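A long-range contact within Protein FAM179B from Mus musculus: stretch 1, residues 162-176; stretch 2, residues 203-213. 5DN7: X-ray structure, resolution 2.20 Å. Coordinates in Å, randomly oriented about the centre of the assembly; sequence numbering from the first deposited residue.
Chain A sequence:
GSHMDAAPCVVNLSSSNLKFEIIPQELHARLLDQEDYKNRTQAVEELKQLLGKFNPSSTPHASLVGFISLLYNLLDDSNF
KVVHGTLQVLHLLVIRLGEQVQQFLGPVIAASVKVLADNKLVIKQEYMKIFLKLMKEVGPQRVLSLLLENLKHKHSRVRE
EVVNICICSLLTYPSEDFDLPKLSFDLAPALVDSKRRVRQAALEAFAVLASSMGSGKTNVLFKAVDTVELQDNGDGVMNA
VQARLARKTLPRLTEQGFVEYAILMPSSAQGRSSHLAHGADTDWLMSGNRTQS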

# COMPACT_ATOMS: atom_id res chain seq x y z
N VAL A 162 -0.49 6.26 0.54
CA VAL A 162 0.01 5.99 -0.80
C VAL A 162 1.45 6.48 -0.90
O VAL A 162 2.36 5.74 -1.34
N VAL A 163 1.66 7.73 -0.48
CA VAL A 163 3.01 8.25 -0.54
C VAL A 163 3.98 7.44 0.36
O VAL A 163 5.10 7.11 -0.05
N ASN A 164 3.53 7.07 1.56
CA ASN A 164 4.44 6.32 2.44
C ASN A 164 4.78 4.93 1.89
O ASN A 164 5.89 4.44 2.08
N ILE A 165 3.82 4.31 1.22
CA ILE A 165 4.05 2.99 0.63
C ILE A 165 5.03 3.13 -0.55
O ILE A 165 5.86 2.23 -0.78
N CYS A 166 4.94 4.24 -1.28
CA CYS A 166 5.96 4.54 -2.27
C CYS A 166 7.36 4.65 -1.63
O CYS A 166 8.34 4.06 -2.13
N ILE A 167 7.46 5.39 -0.51
CA ILE A 167 8.74 5.52 0.19
C ILE A 167 9.30 4.16 0.59
O ILE A 167 10.48 3.84 0.38
N CYS A 168 8.42 3.36 1.16
CA CYS A 168 8.77 2.02 1.58
C CYS A 168 9.34 1.19 0.41
O CYS A 168 10.40 0.54 0.51
N SER A 169 8.63 1.25 -0.71
CA SER A 169 9.03 0.61 -1.95
C SER A 169 10.44 1.03 -2.41
O SER A 169 11.28 0.19 -2.74
N LEU A 170 10.69 2.33 -2.41
CA LEU A 170 11.94 2.86 -2.92
C LEU A 170 13.09 2.56 -1.96
O LEU A 170 14.25 2.56 -2.37
N LEU A 171 12.77 2.31 -0.69
CA LEU A 171 13.80 1.90 0.26
C LEU A 171 14.00 0.37 0.30
O LEU A 171 14.93 -0.12 0.91
N THR A 172 13.10 -0.38 -0.32
CA THR A 172 13.20 -1.83 -0.30
C THR A 172 13.85 -2.41 -1.58
O THR A 172 14.49 -3.46 -1.55
N TYR A 173 13.71 -1.69 -2.69
CA TYR A 173 14.10 -2.16 -4.01
C TYR A 173 15.14 -1.24 -4.63
O TYR A 173 15.10 -0.03 -4.41
N PRO A 174 16.07 -1.80 -5.43
CA PRO A 174 17.10 -0.98 -6.09
C PRO A 174 16.52 0.02 -7.10
O PRO A 174 15.42 -0.17 -7.60
N SER A 175 17.27 1.07 -7.39
CA SER A 175 16.85 2.14 -8.29
C SER A 175 16.35 1.67 -9.66
O SER A 175 15.42 2.26 -10.23
N GLU A 176 16.98 0.64 -10.20
CA GLU A 176 16.69 0.23 -11.56
C GLU A 176 15.37 -0.52 -11.67
O GLU A 176 14.91 -0.76 -12.77
N LEU A 203 7.66 15.25 0.50
CA LEU A 203 9.02 15.76 0.60
C LEU A 203 9.99 14.63 0.98
O LEU A 203 11.07 14.51 0.40
N GLU A 204 9.60 13.78 1.94
CA GLU A 204 10.45 12.62 2.23
C GLU A 204 10.65 11.73 1.01
O GLU A 204 11.78 11.25 0.72
N ALA A 205 9.55 11.52 0.28
CA ALA A 205 9.63 10.71 -0.92
C ALA A 205 10.59 11.35 -1.91
O ALA A 205 11.39 10.66 -2.51
N PHE A 206 10.54 12.67 -2.04
CA PHE A 206 11.44 13.34 -2.98
C PHE A 206 12.91 13.24 -2.52
O PHE A 206 13.79 13.13 -3.36
N ALA A 207 13.16 13.25 -1.21
CA ALA A 207 14.52 13.01 -0.73
C ALA A 207 15.01 11.63 -1.18
O ALA A 207 16.16 11.49 -1.67
N VAL A 208 14.15 10.62 -1.02
CA VAL A 208 14.54 9.28 -1.47
C VAL A 208 14.72 9.17 -3.00
O VAL A 208 15.61 8.46 -3.49
N LEU A 209 13.87 9.85 -3.75
CA LEU A 209 14.07 9.89 -5.20
C LEU A 209 15.40 10.54 -5.55
O LEU A 209 16.13 10.01 -6.37
N ALA A 210 15.73 11.67 -4.94
CA ALA A 210 17.01 12.34 -5.20
C ALA A 210 18.16 11.39 -4.91
O ALA A 210 19.10 11.28 -5.71
N SER A 211 18.09 10.70 -3.78
CA SER A 211 19.13 9.74 -3.42
C SER A 211 19.23 8.58 -4.42
O SER A 211 20.33 8.07 -4.69
N SER A 212 18.10 8.16 -4.97
CA SER A 212 18.10 6.99 -5.84
C SER A 212 18.50 7.31 -7.27
O SER A 212 19.03 6.45 -7.97
N MET A 213 18.24 8.54 -7.70
CA MET A 213 18.67 9.00 -9.01
C MET A 213 20.17 9.28 -9.05
O MET A 213 20.78 9.26 -10.13

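The unusual feature of this contact is its polar end: an otherwise apolar helix pair is closed by two serines and a shared water. Ser175 lies past the helix of stretch 1, in a 3-10 segment. Its CB points toward stretch 2, and its chi1 is m. From there Ser175 OG donates a hydrogen bond to Ser212 O at 2.7 Å, the one direct hydrogen bond between the stretches. Ser212 also points toward its partner, with chi1 m. This rotamer turns its hydroxyl back along its own helix, where Ser212 OG donates to Val208 O at 2.9 Å. Water 1 joins the two side chains. It donates to Ser175 OG at 3.2 Å and to Ser212 OG at 3.1 Å. Each serine hydroxyl therefore donates to a backbone carbonyl and accepts from the same water.

The rest of the contact is apolar. The two helices run in nearly the same direction, with 22° between them and a closest axial approach of 9.3 Å. The shortest CA-CA distance across the contact is 5.4 Å, between Ile167 CA and Ala205 CA. The small side chain of Ala205 fits this short spacing. Its CB points sideways and meets Ile167 CG1 at 3.8 Å and Val163 CG1 at 4.0 Å. Val163 points toward stretch 2 with chi1 t.

Ile167 leaves its backbone sideways, but its end comes nearer to stretch 2. Its chi angles are m and t. Ile167 CD1 lies 3.9 Å from Glu204 CB, and Ile167 CG2 lies 4.3 Å from Val208 CG2. Glu204 thus offers the aliphatic base of its side chain to the contact. The end of that side chain leads away, and its carboxylate oxygens are hydrogen-bonded elsewhere in the structure.

Leu170 and Val208 form the centre of the apolar packing. Both point toward the opposing stretch. Val208 has chi1 t, and Leu170 has chi1 m and chi2 t. Leu170 CB sits 3.7 Å from Val208 CG1. Farther out, Leu170 CD1 meets Leu209 CD2 at 3.8 Å. Leu209 starts sideways, but its m, t conformation brings its end nearer to stretch 1. Leu171 does the same from stretch 1, also m, t, and Leu171 CD2 reaches Val208 CG1 at 4.3 Å. Val208 CG1 thus has both Leu170 and Leu171 as neighbours.

Together the two stretches bury 440 Å², summed over both sides.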

# COMPACT_ATOMS: atom_id res chain seq x y z
CB VAL A 162 -0.85 6.67 -1.89
CG1 VAL A 162 -0.11 6.66 -3.23
CG2 VAL A 162 -2.20 5.97 -2.02
CB VAL A 163 3.07 9.74 -0.14
CG1 VAL A 163 4.49 10.29 -0.34
CG2 VAL A 163 2.09 10.53 -0.94
CB ASN A 164 3.85 6.17 3.84
CG ASN A 164 3.97 7.44 4.69
OD1 ASN A 164 4.94 8.21 4.57
ND2 ASN A 164 2.99 7.67 5.55
CB ILE A 165 2.72 2.34 0.18
CG1 ILE A 165 1.91 1.92 1.41
CG2 ILE A 165 2.94 1.12 -0.70
CD1 ILE A 165 0.41 1.61 1.08
CB CYS A 166 5.61 5.83 -3.04
SG CYS A 166 4.19 5.63 -4.14
CB ILE A 167 8.62 6.38 1.46
CG1 ILE A 167 8.22 7.80 1.11
CG2 ILE A 167 9.95 6.36 2.28
CD1 ILE A 167 7.76 8.62 2.32
CB CYS A 168 7.53 1.37 2.19
SG CYS A 168 7.74 -0.33 2.70
CB SER A 169 7.99 0.93 -3.04
OG SER A 169 8.00 -0.04 -4.06
CB LEU A 170 11.85 4.37 -3.14
CG LEU A 170 11.00 4.86 -4.30
CD1 LEU A 170 10.44 6.26 -3.98
CD2 LEU A 170 11.87 4.89 -5.57
CB LEU A 171 13.46 2.41 1.68
CG LEU A 171 13.52 3.91 2.00
CD1 LEU A 171 12.92 4.20 3.37
CD2 LEU A 171 14.96 4.39 1.94
CB THR A 172 11.81 -2.46 -0.10
OG1 THR A 172 11.25 -1.96 1.11
CG2 THR A 172 11.87 -3.99 -0.06
CB TYR A 173 12.87 -2.29 -4.91
CG TYR A 173 11.96 -3.39 -4.45
CD1 TYR A 173 12.25 -4.71 -4.75
CD2 TYR A 173 10.82 -3.13 -3.67
CE1 TYR A 173 11.44 -5.74 -4.32
CE2 TYR A 173 10.01 -4.16 -3.22
CZ TYR A 173 10.33 -5.47 -3.56
OH TYR A 173 9.55 -6.53 -3.15
CB PRO A 174 17.97 -2.03 -6.82
CG PRO A 174 17.09 -3.22 -6.99
CD PRO A 174 16.14 -3.23 -5.82
CB SER A 175 18.01 3.11 -8.52
OG SER A 175 18.19 3.95 -7.40
CB GLU A 176 17.84 -0.62 -12.14
CG GLU A 176 17.97 -2.00 -11.54
CD GLU A 176 18.93 -2.04 -10.37
OE1 GLU A 176 19.29 -0.94 -9.84
OE2 GLU A 176 19.33 -3.18 -9.99
CB LEU A 203 9.10 16.92 1.60
CG LEU A 203 8.34 18.18 1.12
CD1 LEU A 203 8.02 19.13 2.28
CD2 LEU A 203 9.11 18.93 0.02
CB GLU A 204 9.87 11.77 3.37
CG GLU A 204 9.89 12.46 4.72
CD GLU A 204 11.31 12.70 5.26
OE1 GLU A 204 11.99 11.73 5.67
OE2 GLU A 204 11.73 13.88 5.30
CB ALA A 205 8.26 10.51 -1.56
CB PHE A 206 11.01 14.80 -3.20
CG PHE A 206 10.19 14.99 -4.49
CD1 PHE A 206 8.97 14.35 -4.66
CD2 PHE A 206 10.68 15.75 -5.54
CE1 PHE A 206 8.24 14.48 -5.85
CE2 PHE A 206 9.97 15.87 -6.75
CZ PHE A 206 8.74 15.24 -6.89
CB ALA A 207 14.60 13.14 0.80
CB VAL A 208 13.53 8.22 -1.01
CG1 VAL A 208 14.01 6.83 -1.42
CG2 VAL A 208 13.36 8.28 0.50
CB LEU A 209 12.93 10.64 -5.90
CG LEU A 209 11.58 9.93 -5.86
CD1 LEU A 209 10.52 10.86 -6.38
CD2 LEU A 209 11.64 8.65 -6.69
CB ALA A 210 17.15 13.60 -4.36
CB SER A 211 18.87 9.22 -2.01
OG SER A 211 19.60 8.04 -1.75
CB SER A 212 16.73 6.34 -5.84
OG SER A 212 16.43 5.91 -4.52
CB MET A 213 17.92 10.27 -9.41
CG MET A 213 16.45 10.06 -9.70
SD MET A 213 15.59 11.64 -9.67
CE MET A 213 13.96 11.15 -10.24
O HOH W 1 18.18 3.30 -4.31